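PDB 2IF6: lipid binding hydrolase from Escherichia coli, which is of unproven function but is probably a lipid-binding hydrolase of the permuted papain-like amidase family. Local coordinates for residues F47-Y55 with A91-Y99; G68-E76 with A171-P182. One frame throughout, in Å; residues are numbered along the deposited sequence.

Contact 1 of 2, residues F47-Y55 with A91-Y99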
# COMPACT_ATOMS: atom_id res chain seq x y z
N PHE A 47 7.94 -5.93 1.12
CA PHE A 47 6.87 -6.62 1.85
C PHE A 47 5.55 -6.08 1.32
O PHE A 47 5.31 -4.87 1.41
CB PHE A 47 7.01 -6.23 3.34
CG PHE A 47 5.86 -6.66 4.21
CD1 PHE A 47 5.81 -7.96 4.72
CD2 PHE A 47 4.86 -5.74 4.58
CE1 PHE A 47 4.78 -8.38 5.59
CE2 PHE A 47 3.79 -6.16 5.45
CZ PHE A 47 3.77 -7.49 5.95
N GLU A 48 4.71 -6.96 0.75
CA GLU A 48 3.47 -6.50 0.11
C GLU A 48 2.34 -7.51 0.24
O GLU A 48 2.61 -8.71 0.32
CB GLU A 48 3.72 -6.24 -1.38
CG GLU A 48 4.34 -7.48 -2.08
CD GLU A 48 4.38 -7.36 -3.58
OE1 GLU A 48 3.72 -6.45 -4.14
OE2 GLU A 48 5.03 -8.20 -4.23
N ALA A 49 1.10 -7.03 0.28
CA ALA A 49 -0.08 -7.90 0.32
C ALA A 49 -0.54 -8.06 -1.11
O ALA A 49 -1.16 -7.16 -1.66
CB ALA A 49 -1.16 -7.29 1.18
N VAL A 50 -0.20 -9.19 -1.72
CA VAL A 50 -0.70 -9.52 -3.07
C VAL A 50 -1.35 -10.91 -3.15
O VAL A 50 -1.49 -11.46 -4.23
CB VAL A 50 0.40 -9.43 -4.13
CG1 VAL A 50 0.82 -7.98 -4.33
CG2 VAL A 50 1.61 -10.32 -3.77
N GLY A 51 -1.72 -11.49 -2.03
CA GLY A 51 -2.30 -12.84 -2.03
C GLY A 51 -1.23 -13.86 -2.39
O GLY A 51 -1.15 -14.30 -3.54
N PRO A 52 -0.38 -14.21 -1.41
CA PRO A 52 -0.51 -13.79 -0.03
C PRO A 52 0.37 -12.56 0.31
O PRO A 52 1.02 -12.00 -0.56
CB PRO A 52 0.06 -14.99 0.70
CG PRO A 52 1.24 -15.39 -0.18
CD PRO A 52 0.83 -15.05 -1.61
N VAL A 53 0.40 -12.18 1.59
CA VAL A 53 1.40 -11.21 2.06
C VAL A 53 2.74 -11.93 2.00
O VAL A 53 2.88 -13.09 2.44
CB VAL A 53 1.10 -10.71 3.49
CG1 VAL A 53 2.25 -9.79 3.98
CG2 VAL A 53 -0.33 -10.01 3.59
N LYS A 54 3.74 -11.25 1.46
CA LYS A 54 5.00 -11.90 1.09
C LYS A 54 6.10 -10.86 0.88
O LYS A 54 5.83 -9.65 0.76
CB LYS A 54 4.83 -12.67 -0.23
CG LYS A 54 4.71 -11.71 -1.45
CD LYS A 54 4.34 -12.42 -2.74
CE LYS A 54 5.59 -12.93 -3.45
NZ LYS A 54 5.23 -13.79 -4.64
N TYR A 55 7.33 -11.34 0.81
CA TYR A 55 8.49 -10.55 0.37
C TYR A 55 8.82 -10.79 -1.09
O TYR A 55 8.87 -11.94 -1.55
CB TYR A 55 9.73 -10.94 1.15
CG TYR A 55 9.63 -10.90 2.65
CD1 TYR A 55 9.54 -9.69 3.34
CD2 TYR A 55 9.70 -12.09 3.38
CE1 TYR A 55 9.50 -9.67 4.73
CE2 TYR A 55 9.65 -12.08 4.75
CZ TYR A 55 9.56 -10.88 5.42
OH TYR A 55 9.50 -10.91 6.78
N ALA A 91 6.03 -7.01 10.69
CA ALA A 91 5.65 -7.43 9.34
C ALA A 91 5.49 -8.96 9.31
O ALA A 91 4.62 -9.48 8.60
CB ALA A 91 6.66 -6.99 8.33
N LYS A 92 6.32 -9.66 10.09
CA LYS A 92 6.31 -11.13 10.08
C LYS A 92 4.97 -11.74 10.47
O LYS A 92 4.64 -12.81 10.02
CB LYS A 92 7.39 -11.69 11.02
CG LYS A 92 8.80 -11.46 10.52
CD LYS A 92 9.81 -12.07 11.50
CE LYS A 92 11.23 -11.89 10.95
NZ LYS A 92 12.32 -12.32 11.91
N ARG A 93 4.21 -11.04 11.30
CA ARG A 93 2.93 -11.53 11.82
C ARG A 93 1.84 -11.61 10.74
O ARG A 93 0.85 -12.29 10.94
CB ARG A 93 2.44 -10.67 12.99
CG ARG A 93 3.49 -10.48 14.12
CD ARG A 93 3.03 -9.46 15.18
NE ARG A 93 1.67 -9.71 15.65
CZ ARG A 93 0.77 -8.75 15.87
NH1 ARG A 93 1.08 -7.47 15.67
NH2 ARG A 93 -0.46 -9.06 16.29
N TYR A 94 2.04 -10.93 9.61
CA TYR A 94 1.02 -10.87 8.54
C TYR A 94 1.38 -11.76 7.33
O TYR A 94 0.57 -11.91 6.41
CB TYR A 94 0.84 -9.41 8.06
CG TYR A 94 0.35 -8.49 9.16
CD1 TYR A 94 -1.01 -8.24 9.32
CD2 TYR A 94 1.23 -7.88 10.04
CE1 TYR A 94 -1.47 -7.38 10.34
CE2 TYR A 94 0.79 -7.05 11.07
CZ TYR A 94 -0.56 -6.81 11.22
OH TYR A 94 -0.99 -5.98 12.24
N LEU A 95 2.59 -12.34 7.33
CA LEU A 95 3.02 -13.13 6.20
C LEU A 95 2.07 -14.30 5.97
O LEU A 95 1.58 -14.92 6.94
CB LEU A 95 4.44 -13.68 6.41
CG LEU A 95 5.56 -12.65 6.34
CD1 LEU A 95 6.85 -13.18 6.94
CD2 LEU A 95 5.79 -12.15 4.86
N GLY A 96 1.79 -14.57 4.71
CA GLY A 96 0.90 -15.67 4.36
C GLY A 96 -0.59 -15.37 4.37
O GLY A 96 -1.37 -16.22 3.96
N LYS A 97 -1.00 -14.20 4.84
CA LYS A 97 -2.43 -13.82 4.81
C LYS A 97 -2.89 -13.65 3.35
O LYS A 97 -2.18 -13.03 2.54
CB LYS A 97 -2.67 -12.52 5.57
CG LYS A 97 -2.58 -12.65 7.13
CD LYS A 97 -3.85 -13.24 7.70
CE LYS A 97 -3.74 -13.54 9.23
NZ LYS A 97 -3.67 -12.25 9.95
N PRO A 98 -4.07 -14.20 2.99
CA PRO A 98 -4.50 -14.06 1.59
C PRO A 98 -4.96 -12.64 1.19
O PRO A 98 -5.17 -11.80 2.05
CB PRO A 98 -5.68 -15.04 1.46
CG PRO A 98 -5.86 -15.65 2.79
CD PRO A 98 -5.02 -14.97 3.80
N TYR A 99 -5.14 -12.40 -0.11
CA TYR A 99 -5.53 -11.08 -0.58
C TYR A 99 -6.96 -10.74 -0.16
O TYR A 99 -7.87 -11.55 -0.34
CB TYR A 99 -5.39 -10.95 -2.10
CG TYR A 99 -5.56 -9.51 -2.53
CD1 TYR A 99 -4.52 -8.60 -2.36
CD2 TYR A 99 -6.77 -9.05 -3.03
CE1 TYR A 99 -4.66 -7.27 -2.71
CE2 TYR A 99 -6.93 -7.71 -3.39
CZ TYR A 99 -5.88 -6.83 -3.22
OH TYR A 99 -6.00 -5.50 -3.57
O HOH W 1 -2.50 -10.50 0.81
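V53 and L95 meet where a beta hairpin, strands 43-49 and 53-57 joined by a turn with a cis peptide before P52, packs against the loop that follows helix 81-91. The hairpin edge and the loop are tied by two backbone bonds: V53 N gives its hydrogen to K97 O at 2.9 Å, and G96 N donates almost straight, at 173°, to V53 O. G96 and K97 belong to the type II turn Y94-K97, so the outer edge of strand 53-57 is met, at V53, by a turn and not by another strand. L95 shows how the side chains close the same seam. Its CB starts away from the hairpin, but with CG anti to the carbonyl carbon (chi1 -71°) the branch swings back. CD1 reaches Y55 OH at 3.5 Å, while CD2 lies over one face of the Y55 ring, 4.1 Å from its centroid, and also touches K54 CA. The same CD2 meets the F47 ring near its plane, at the edge. F47 has A91 CB over one face, 16° off the ring normal. The ring also touches V115 and V119, so, projecting from strand 43-49, it is packed between A91 at the end of helix 81-91 and helix 112-124. V53 directs CB and both methyls at Y94 O, with CB at 3.2 Å. On strand 43-49, turned from this seam, E48 OE1 is hydrogen-bonded to H33 NE2, a pair consistent with a Cys-His-Glu triad. At the turn, a water accepts from G51 N and donates to K97 O, 3.1 Å from each.

Contact 2 of 2, residues G68-E76 with A171-P182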
# COMPACT_ATOMS: atom_id res chain seq x y z
N GLY A 68 7.48 0.75 -15.16
CA GLY A 68 8.56 0.72 -14.16
C GLY A 68 8.56 1.91 -13.20
O GLY A 68 9.57 2.13 -12.50
N LYS A 69 7.48 2.71 -13.19
CA LYS A 69 7.45 3.95 -12.41
C LYS A 69 7.27 3.62 -10.93
O LYS A 69 6.54 2.68 -10.58
CB LYS A 69 6.30 4.85 -12.83
CG LYS A 69 6.41 5.37 -14.24
CD LYS A 69 5.25 6.33 -14.47
CE LYS A 69 5.31 6.91 -15.84
NZ LYS A 69 4.29 8.01 -15.96
N TYR A 70 7.92 4.41 -10.08
CA TYR A 70 7.76 4.23 -8.64
C TYR A 70 8.18 5.51 -7.93
O TYR A 70 8.93 6.35 -8.48
CB TYR A 70 8.55 2.99 -8.10
CG TYR A 70 10.06 3.16 -8.10
CD1 TYR A 70 10.73 3.66 -6.97
CD2 TYR A 70 10.83 2.82 -9.23
CE1 TYR A 70 12.11 3.83 -6.98
CE2 TYR A 70 12.21 2.97 -9.25
CZ TYR A 70 12.85 3.48 -8.13
OH TYR A 70 14.22 3.64 -8.15
N VAL A 71 7.68 5.65 -6.71
CA VAL A 71 8.10 6.75 -5.82
C VAL A 71 8.19 6.14 -4.45
O VAL A 71 7.43 5.19 -4.12
CB VAL A 71 7.09 7.92 -5.84
CG1 VAL A 71 5.69 7.45 -5.51
CG2 VAL A 71 7.53 9.04 -4.86
N VAL A 72 9.12 6.65 -3.64
CA VAL A 72 9.38 6.09 -2.32
C VAL A 72 9.22 7.17 -1.28
O VAL A 72 9.79 8.25 -1.42
CB VAL A 72 10.82 5.52 -2.23
CG1 VAL A 72 11.05 4.94 -0.86
CG2 VAL A 72 11.05 4.42 -3.31
N ARG A 73 8.47 6.88 -0.21
CA ARG A 73 8.34 7.81 0.91
C ARG A 73 9.04 7.24 2.14
O ARG A 73 9.11 6.02 2.33
CB ARG A 73 6.87 8.06 1.23
CG ARG A 73 6.09 8.62 0.03
CD ARG A 73 6.25 10.13 -0.04
NE ARG A 73 5.21 10.85 0.68
CZ ARG A 73 5.11 12.17 0.69
NH1 ARG A 73 5.99 12.92 0.02
NH2 ARG A 73 4.14 12.75 1.39
N ARG A 74 9.57 8.12 2.98
CA ARG A 74 10.22 7.68 4.22
C ARG A 74 9.87 8.62 5.35
O ARG A 74 9.68 9.82 5.13
CB ARG A 74 11.76 7.68 4.01
CG ARG A 74 12.57 7.46 5.32
CD ARG A 74 14.10 7.48 5.07
NE ARG A 74 14.48 6.51 4.03
CZ ARG A 74 15.63 6.53 3.37
NH1 ARG A 74 16.55 7.47 3.68
NH2 ARG A 74 15.88 5.60 2.44
N VAL A 75 9.86 8.12 6.59
CA VAL A 75 9.60 9.04 7.67
C VAL A 75 10.69 10.10 7.67
O VAL A 75 11.87 9.78 7.59
CB VAL A 75 9.52 8.29 9.03
CG1 VAL A 75 9.54 9.31 10.19
CG2 VAL A 75 8.25 7.38 9.05
N GLU A 76 10.29 11.37 7.77
CA GLU A 76 11.21 12.48 7.62
C GLU A 76 12.27 12.46 8.73
O GLU A 76 11.93 12.31 9.94
CB GLU A 76 10.48 13.83 7.60
CG GLU A 76 11.31 14.87 6.83
CD GLU A 76 10.74 16.25 6.89
OE1 GLU A 76 9.60 16.40 7.36
OE2 GLU A 76 11.42 17.18 6.41
N ALA A 171 0.45 10.89 4.23
CA ALA A 171 0.68 10.91 5.67
C ALA A 171 1.67 12.04 6.04
O ALA A 171 2.64 12.28 5.30
CB ALA A 171 1.18 9.57 6.13
N PRO A 172 1.42 12.75 7.15
CA PRO A 172 2.24 13.93 7.49
C PRO A 172 3.70 13.64 7.82
O PRO A 172 4.57 14.50 7.61
CB PRO A 172 1.53 14.56 8.69
CG PRO A 172 0.70 13.51 9.25
CD PRO A 172 0.32 12.56 8.12
N GLN A 173 3.97 12.43 8.30
CA GLN A 173 5.33 12.04 8.72
C GLN A 173 6.31 11.92 7.54
O GLN A 173 7.54 11.95 7.76
CB GLN A 173 5.30 10.74 9.56
CG GLN A 173 4.32 10.79 10.73
CD GLN A 173 2.94 10.21 10.39
OE1 GLN A 173 2.46 10.35 9.26
NE2 GLN A 173 2.30 9.59 11.38
N LEU A 174 5.79 11.86 6.31
CA LEU A 174 6.56 11.30 5.21
C LEU A 174 7.21 12.34 4.35
O LEU A 174 6.68 13.43 4.21
CB LEU A 174 5.68 10.36 4.37
CG LEU A 174 5.06 9.13 5.01
CD1 LEU A 174 4.34 8.32 3.93
CD2 LEU A 174 6.10 8.31 5.72
N THR A 175 8.37 12.02 3.81
CA THR A 175 8.98 12.85 2.80
C THR A 175 9.37 11.93 1.64
O THR A 175 9.57 10.74 1.85
CB THR A 175 10.28 13.55 3.39
OG1 THR A 175 10.75 14.50 2.45
CG2 THR A 175 11.41 12.55 3.66
N THR A 176 9.54 12.48 0.44
CA THR A 176 9.94 11.64 -0.68
C THR A 176 11.46 11.45 -0.76
O THR A 176 12.20 12.44 -0.79
CB THR A 176 9.48 12.24 -2.00
OG1 THR A 176 8.06 12.42 -1.99
CG2 THR A 176 9.92 11.38 -3.16
N VAL A 177 11.92 10.21 -0.87
CA VAL A 177 13.36 9.90 -0.89
C VAL A 177 13.81 9.24 -2.22
O VAL A 177 15.00 9.06 -2.46
CB VAL A 177 13.77 9.01 0.31
CG1 VAL A 177 13.53 9.74 1.65
CG2 VAL A 177 13.04 7.65 0.27
N ALA A 178 12.85 8.89 -3.08
CA ALA A 178 13.20 8.35 -4.41
C ALA A 178 12.04 8.53 -5.33
O ALA A 178 10.88 8.41 -4.91
CB ALA A 178 13.56 6.90 -4.33
N LYS A 179 12.33 8.83 -6.60
CA LYS A 179 11.26 9.02 -7.55
C LYS A 179 11.75 8.73 -8.91
O LYS A 179 12.67 9.40 -9.40
CB LYS A 179 10.74 10.45 -7.52
CG LYS A 179 9.27 10.49 -7.75
CD LYS A 179 8.84 11.71 -8.48
CE LYS A 179 9.21 12.96 -7.75
NZ LYS A 179 8.98 14.02 -8.73
N GLU A 180 11.15 7.72 -9.54
CA GLU A 180 11.34 7.53 -10.99
C GLU A 180 9.95 7.55 -11.57
O GLU A 180 9.33 6.52 -11.75
CB GLU A 180 12.00 6.20 -11.30
CG GLU A 180 13.42 6.06 -10.73
CD GLU A 180 14.44 6.74 -11.61
OE1 GLU A 180 14.17 6.89 -12.83
OE2 GLU A 180 15.52 7.10 -11.09
N TRP A 181 9.44 8.75 -11.83
CA TRP A 181 8.07 8.89 -12.24
C TRP A 181 7.87 10.10 -13.17
O TRP A 181 7.34 11.10 -12.73
CB TRP A 181 7.22 9.09 -11.00
CG TRP A 181 5.79 8.77 -11.24
CD1 TRP A 181 4.93 9.38 -12.13
CD2 TRP A 181 5.04 7.73 -10.61
NE1 TRP A 181 3.70 8.78 -12.07
CE2 TRP A 181 3.74 7.76 -11.16
CE3 TRP A 181 5.34 6.77 -9.64
CZ2 TRP A 181 2.73 6.86 -10.75
CZ3 TRP A 181 4.35 5.88 -9.25
CH2 TRP A 181 3.06 5.94 -9.80
N PRO A 182 8.29 10.00 -14.44
CA PRO A 182 8.12 11.19 -15.28
C PRO A 182 6.65 11.49 -15.50
O PRO A 182 5.88 10.59 -15.76
CB PRO A 182 8.78 10.80 -16.60
CG PRO A 182 8.85 9.34 -16.59
CD PRO A 182 8.93 8.90 -15.16
O HOH W 2 5.69 15.69 1.89
O HOH W 3 8.79 12.95 10.62
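The W181 indole carries K69 on one face: K69 CD stands 3.8 Å from the centroid of the five-membered ring, only 9° off its normal, while Y70 C and V71 N lie at the ring's edge. Extended beyond CG, the K69 chain crosses the indole at about a right angle and brings NZ to P182 O, a 3.0 Å hydrogen bond. The R73 guanidinium has L174 O over one face and T176 OG1 at its edge; NH1 donates to that hydroxyl at 2.9 Å, bent to 152° but only 8° out of plane. Bends at chi2 and chi3 fold R73 back over its neighbour strand, and NH2 is hydrogen-bonded to F169 O. V177 CG2 lies over one face of the R74 guanidinium, toward its rim, and R74 NE forms a salt bridge with D9. The backbones form an antiparallel ladder from Y70-E180 to V75-L174, interrupted by a classic beta bulge: V177 and A178 both face V72, with V72 O accepting from V177 N and V72 N donating to A178 O. Strand 174-180 is outermost on this side of the six-stranded sheet; strand 70-75 lies between it and strand 10-13, where V71 and R73 make backbone hydrogen bonds to F12 and I10.

Contacts 1 and 2 involve the two ends of one antiparallel six-stranded sheet, ordered 53-57, 43-49, 33-40, 10-13, 70-75, 174-180. Contact 1 involves the first two strands and contact 2 the last two, on opposite sides of the chain's centre; their centres lie 22 Å apart and their nearest atoms about 11 Å, so they do not touch. Along the chain the segments alternate: 47-55, 68-76, 91-99, 171-182. The two closures differ: at one end a loop after helix 81-91 packs on the hairpin, whereas at the other the C-terminal strand adds to the sheet. The chain thus returns to each sheet end after intervening helices.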